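Local coordinates for protein succinate dehydrogenase subunit A (Mycolicibacterium smegmatis, PDB 7D6V) that probably oxidises succinate to fumarate with its bound FAD, as the flavoprotein subunit of a mycobacterial succinate dehydrogenase that feeds electrons into the respiratory chain, at residues H170-T175 and N196-E201. Numbering follows the deposited sequence.
Sequences HETSIT and NFVLFE. With FAD (flavin-adenine dinucleotide), chain D.
The backbone N of I174 donates an almost straight hydrogen bond (172°) to N1A of the FAD adenine, 3.1 Å away, and N6A of the base returns one to I174 O at 3.2 Å. I174 also packs against F200: its CD1 lies 4.0 Å from CE2 of F200, approaching the ring obliquely. With CG1 of I174 anti to its carbonyl carbon (chi1 -64°) and chi2 near -63°, CD1 is delivered to that ring. Beside this pair, T172 and V198 meet tip to tip, methyl CG2 of T172 against methyl CG1 of V198 at 4.1 Å. On the same threonine, T172 OG1 donates to H170 O at 3.2 Å, from well above the carbonyl plane. Strands 172-179 and 197-200 share a mixed sheet with 184-191 between them, and their closest CA atoms, of I174 and V198, are 8.8 Å apart. T172, I174 and F200 pack on V37 of the parallel sheet in the FAD-binding domain, and F169 meets the F200 ring edge-to-face. The contact is thus part of a buried apolar layer between two sheets, behind the strand whose I174 backbone pairs with adenine, consistent with recognition of its N1A acceptor and N6A donor.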
loop_
_atom_site.group_PDB
_atom_site.type_symbol
_atom_site.label_atom_id
_atom_site.label_comp_id
_atom_site.label_asym_id
_atom_site.label_seq_id
_atom_site.Cartn_x
_atom_site.Cartn_y
_atom_site.Cartn_z
ATOM N N HIS A 170 -7.178 -2.197 -17.518
ATOM C CA HIS A 170 -5.893 -2.261 -16.844
ATOM C C HIS A 170 -4.969 -3.235 -17.568
ATOM O O HIS A 170 -5.412 -4.080 -18.348
ATOM C CB HIS A 170 -6.054 -2.675 -15.381
ATOM C CG HIS A 170 -6.580 -4.062 -15.200
ATOM N ND1 HIS A 170 -5.767 -5.140 -14.922
ATOM C CD2 HIS A 170 -7.842 -4.547 -15.248
ATOM C CE1 HIS A 170 -6.507 -6.229 -14.812
ATOM N NE2 HIS A 170 -7.769 -5.896 -15.006
ATOM N N GLU A 171 -3.669 -3.100 -17.295
ATOM C CA GLU A 171 -2.632 -3.884 -17.968
ATOM C C GLU A 171 -2.674 -3.667 -19.479
ATOM O O GLU A 171 -2.473 -4.593 -20.264
ATOM C CB GLU A 171 -2.752 -5.373 -17.632
ATOM C CG GLU A 171 -2.487 -5.750 -16.180
ATOM C CD GLU A 171 -1.052 -5.532 -15.761
ATOM O OE1 GLU A 171 -0.156 -5.673 -16.616
ATOM O OE2 GLU A 171 -0.812 -5.238 -14.574
ATOM N N THR A 172 -2.947 -2.432 -19.890
ATOM C CA THR A 172 -3.020 -2.061 -21.296
ATOM C C THR A 172 -2.109 -0.867 -21.535
ATOM O O THR A 172 -2.131 0.096 -20.765
ATOM C CB THR A 172 -4.455 -1.725 -21.710
ATOM O OG1 THR A 172 -5.324 -2.797 -21.329
ATOM C CG2 THR A 172 -4.547 -1.527 -23.210
ATOM N N SER A 173 -1.315 -0.929 -22.598
ATOM C CA SER A 173 -0.320 0.088 -22.901
ATOM C C SER A 173 -0.636 0.719 -24.248
ATOM O O SER A 173 -0.811 0.008 -25.241
ATOM C CB SER A 173 1.085 -0.513 -22.907
ATOM O OG SER A 173 2.058 0.458 -23.238
ATOM N N ILE A 174 -0.705 2.045 -24.279
ATOM C CA ILE A 174 -1.004 2.797 -25.492
ATOM C C ILE A 174 0.309 3.213 -26.137
ATOM O O ILE A 174 1.181 3.786 -25.475
ATOM C CB ILE A 174 -1.882 4.023 -25.188
ATOM C CG1 ILE A 174 -3.248 3.585 -24.662
ATOM C CG2 ILE A 174 -2.040 4.883 -26.425
ATOM C CD1 ILE A 174 -4.059 2.780 -25.648
ATOM N N THR A 175 0.452 2.924 -27.431
ATOM C CA THR A 175 1.689 3.198 -28.146
ATOM C C THR A 175 1.569 4.288 -29.199
ATOM O O THR A 175 2.598 4.801 -29.645
ATOM C CB THR A 175 2.213 1.922 -28.821
ATOM O OG1 THR A 175 1.371 1.580 -29.927
ATOM C CG2 THR A 175 2.231 0.770 -27.837
ATOM N N ASN A 196 -2.188 -8.677 -27.843
ATOM C CA ASN A 196 -3.130 -8.394 -28.914
ATOM C C ASN A 196 -3.427 -6.904 -28.978
ATOM O O ASN A 196 -3.365 -6.195 -27.972
ATOM C CB ASN A 196 -4.423 -9.180 -28.709
ATOM C CG ASN A 196 -4.279 -10.638 -29.071
ATOM O OD1 ASN A 196 -3.760 -10.977 -30.133
ATOM N ND2 ASN A 196 -4.736 -11.513 -28.190
ATOM N N PHE A 197 -3.776 -6.435 -30.171
ATOM C CA PHE A 197 -3.878 -5.010 -30.451
ATOM C C PHE A 197 -5.308 -4.513 -30.288
ATOM O O PHE A 197 -6.259 -5.123 -30.798
ATOM C CB PHE A 197 -3.361 -4.704 -31.855
ATOM C CG PHE A 197 -1.922 -5.070 -32.049
ATOM C CD1 PHE A 197 -0.986 -4.765 -31.081
ATOM C CD2 PHE A 197 -1.509 -5.735 -33.186
ATOM C CE1 PHE A 197 0.332 -5.106 -31.246
ATOM C CE2 PHE A 197 -0.190 -6.079 -33.355
ATOM C CZ PHE A 197 0.732 -5.763 -32.386
ATOM N N VAL A 198 -5.445 -3.394 -29.584
ATOM C CA VAL A 198 -6.725 -2.766 -29.303
ATOM C C VAL A 198 -6.692 -1.333 -29.816
ATOM O O VAL A 198 -5.711 -0.606 -29.624
ATOM C CB VAL A 198 -7.059 -2.823 -27.795
ATOM C CG1 VAL A 198 -5.962 -2.179 -26.966
ATOM C CG2 VAL A 198 -8.399 -2.170 -27.519
ATOM N N LEU A 199 -7.761 -0.944 -30.502
ATOM C CA LEU A 199 -7.935 0.401 -31.026
ATOM C C LEU A 199 -9.165 1.023 -30.387
ATOM O O LEU A 199 -10.264 0.466 -30.473
ATOM C CB LEU A 199 -8.073 0.385 -32.547
ATOM C CG LEU A 199 -8.556 1.689 -33.179
ATOM C CD1 LEU A 199 -7.510 2.779 -33.038
ATOM C CD2 LEU A 199 -8.914 1.468 -34.634
ATOM N N PHE A 200 -8.979 2.175 -29.759
ATOM C CA PHE A 200 -10.072 2.986 -29.253
ATOM C C PHE A 200 -10.371 4.090 -30.257
ATOM O O PHE A 200 -9.480 4.565 -30.962
ATOM C CB PHE A 200 -9.722 3.574 -27.887
ATOM C CG PHE A 200 -9.352 2.538 -26.866
ATOM C CD1 PHE A 200 -10.319 1.953 -26.072
ATOM C CD2 PHE A 200 -8.037 2.140 -26.710
ATOM C CE1 PHE A 200 -9.980 0.997 -25.140
ATOM C CE2 PHE A 200 -7.695 1.186 -25.780
ATOM C CZ PHE A 200 -8.666 0.615 -24.994
ATOM N N GLU A 201 -11.636 4.482 -30.333
ATOM C CA GLU A 201 -12.114 5.397 -31.365
ATOM C C GLU A 201 -12.825 6.588 -30.738
ATOM O O GLU A 201 -13.937 6.955 -31.120
ATOM C CB GLU A 201 -13.022 4.673 -32.351
ATOM C CG GLU A 201 -12.277 3.857 -33.383
ATOM C CD GLU A 201 -13.133 2.763 -33.987
ATOM O OE1 GLU A 201 -13.377 1.753 -33.297
ATOM O OE2 GLU A 201 -13.560 2.910 -35.152
HETATM P PA FAD D . 0.403 8.498 -11.833
HETATM O O1A FAD D . -0.780 8.188 -10.995
HETATM O O2A FAD D . 1.756 8.421 -11.237
HETATM O O5B FAD D . 0.392 7.468 -13.054
HETATM C C5B FAD D . -0.077 7.788 -14.351
HETATM C C4B FAD D . -0.887 6.628 -14.906
HETATM O O4B FAD D . -0.756 6.566 -16.322
HETATM C C3B FAD D . -0.457 5.272 -14.402
HETATM O O3B FAD D . -1.638 4.544 -14.100
HETATM C C2B FAD D . 0.208 4.620 -15.586
HETATM O O2B FAD D . 0.081 3.205 -15.579
HETATM C C1B FAD D . -0.552 5.223 -16.730
HETATM N N9A FAD D . 0.227 5.167 -17.977
HETATM C C8A FAD D . 1.435 5.688 -18.183
HETATM N N7A FAD D . 1.846 5.454 -19.442
HETATM C C5A FAD D . 0.883 4.763 -20.059
HETATM C C6A FAD D . 0.666 4.191 -21.396
HETATM N N6A FAD D . 1.587 4.308 -22.365
HETATM N N1A FAD D . -0.483 3.544 -21.620
HETATM C C2A FAD D . -1.423 3.415 -20.680
HETATM N N3A FAD D . -1.292 3.907 -19.451
HETATM C C4A FAD D . -0.184 4.579 -19.088
HETATM N N1 FAD D . 3.806 14.631 -4.415
HETATM C C2 FAD D . 3.339 15.276 -3.328
HETATM O O2 FAD D . 2.645 16.283 -3.494
HETATM N N3 FAD D . 3.588 14.882 -2.079
HETATM C C4 FAD D . 4.330 13.814 -1.817
HETATM O O4 FAD D . 4.547 13.467 -0.649
HETATM C C4X FAD D . 4.887 13.046 -2.942
HETATM N N5 FAD D . 5.643 11.955 -2.746
HETATM C C5X FAD D . 6.131 11.275 -3.795
HETATM C C6 FAD D . 6.907 10.149 -3.575
HETATM C C7 FAD D . 7.418 9.445 -4.648
HETATM C C7M FAD D . 8.262 8.226 -4.424
HETATM C C8 FAD D . 7.135 9.893 -6.027
HETATM C C8M FAD D . 7.688 9.127 -7.192
HETATM C C9 FAD D . 6.358 11.013 -6.254
HETATM C C9A FAD D . 5.849 11.718 -5.182
HETATM N N10 FAD D . 5.066 12.853 -5.408
HETATM C C10 FAD D . 4.569 13.534 -4.294
HETATM C "C1'" FAD D . 4.761 13.303 -6.761
HETATM C "C2'" FAD D . 3.330 12.914 -7.112
HETATM O "O2'" FAD D . 3.009 11.649 -6.538
HETATM C "C3'" FAD D . 3.115 12.783 -8.609
HETATM O "O3'" FAD D . 3.286 14.062 -9.205
HETATM C "C4'" FAD D . 1.708 12.292 -8.908
HETATM O "O4'" FAD D . 1.516 11.009 -8.330
HETATM C "C5'" FAD D . 1.435 12.183 -10.395
HETATM O "O5'" FAD D . 0.187 11.524 -10.551
HETATM P P FAD D . -0.473 11.245 -11.974
HETATM O O1P FAD D . -1.903 10.916 -11.733
HETATM O O2P FAD D . -0.146 12.358 -12.903
HETATM O O3P FAD D . 0.284 9.938 -12.527
#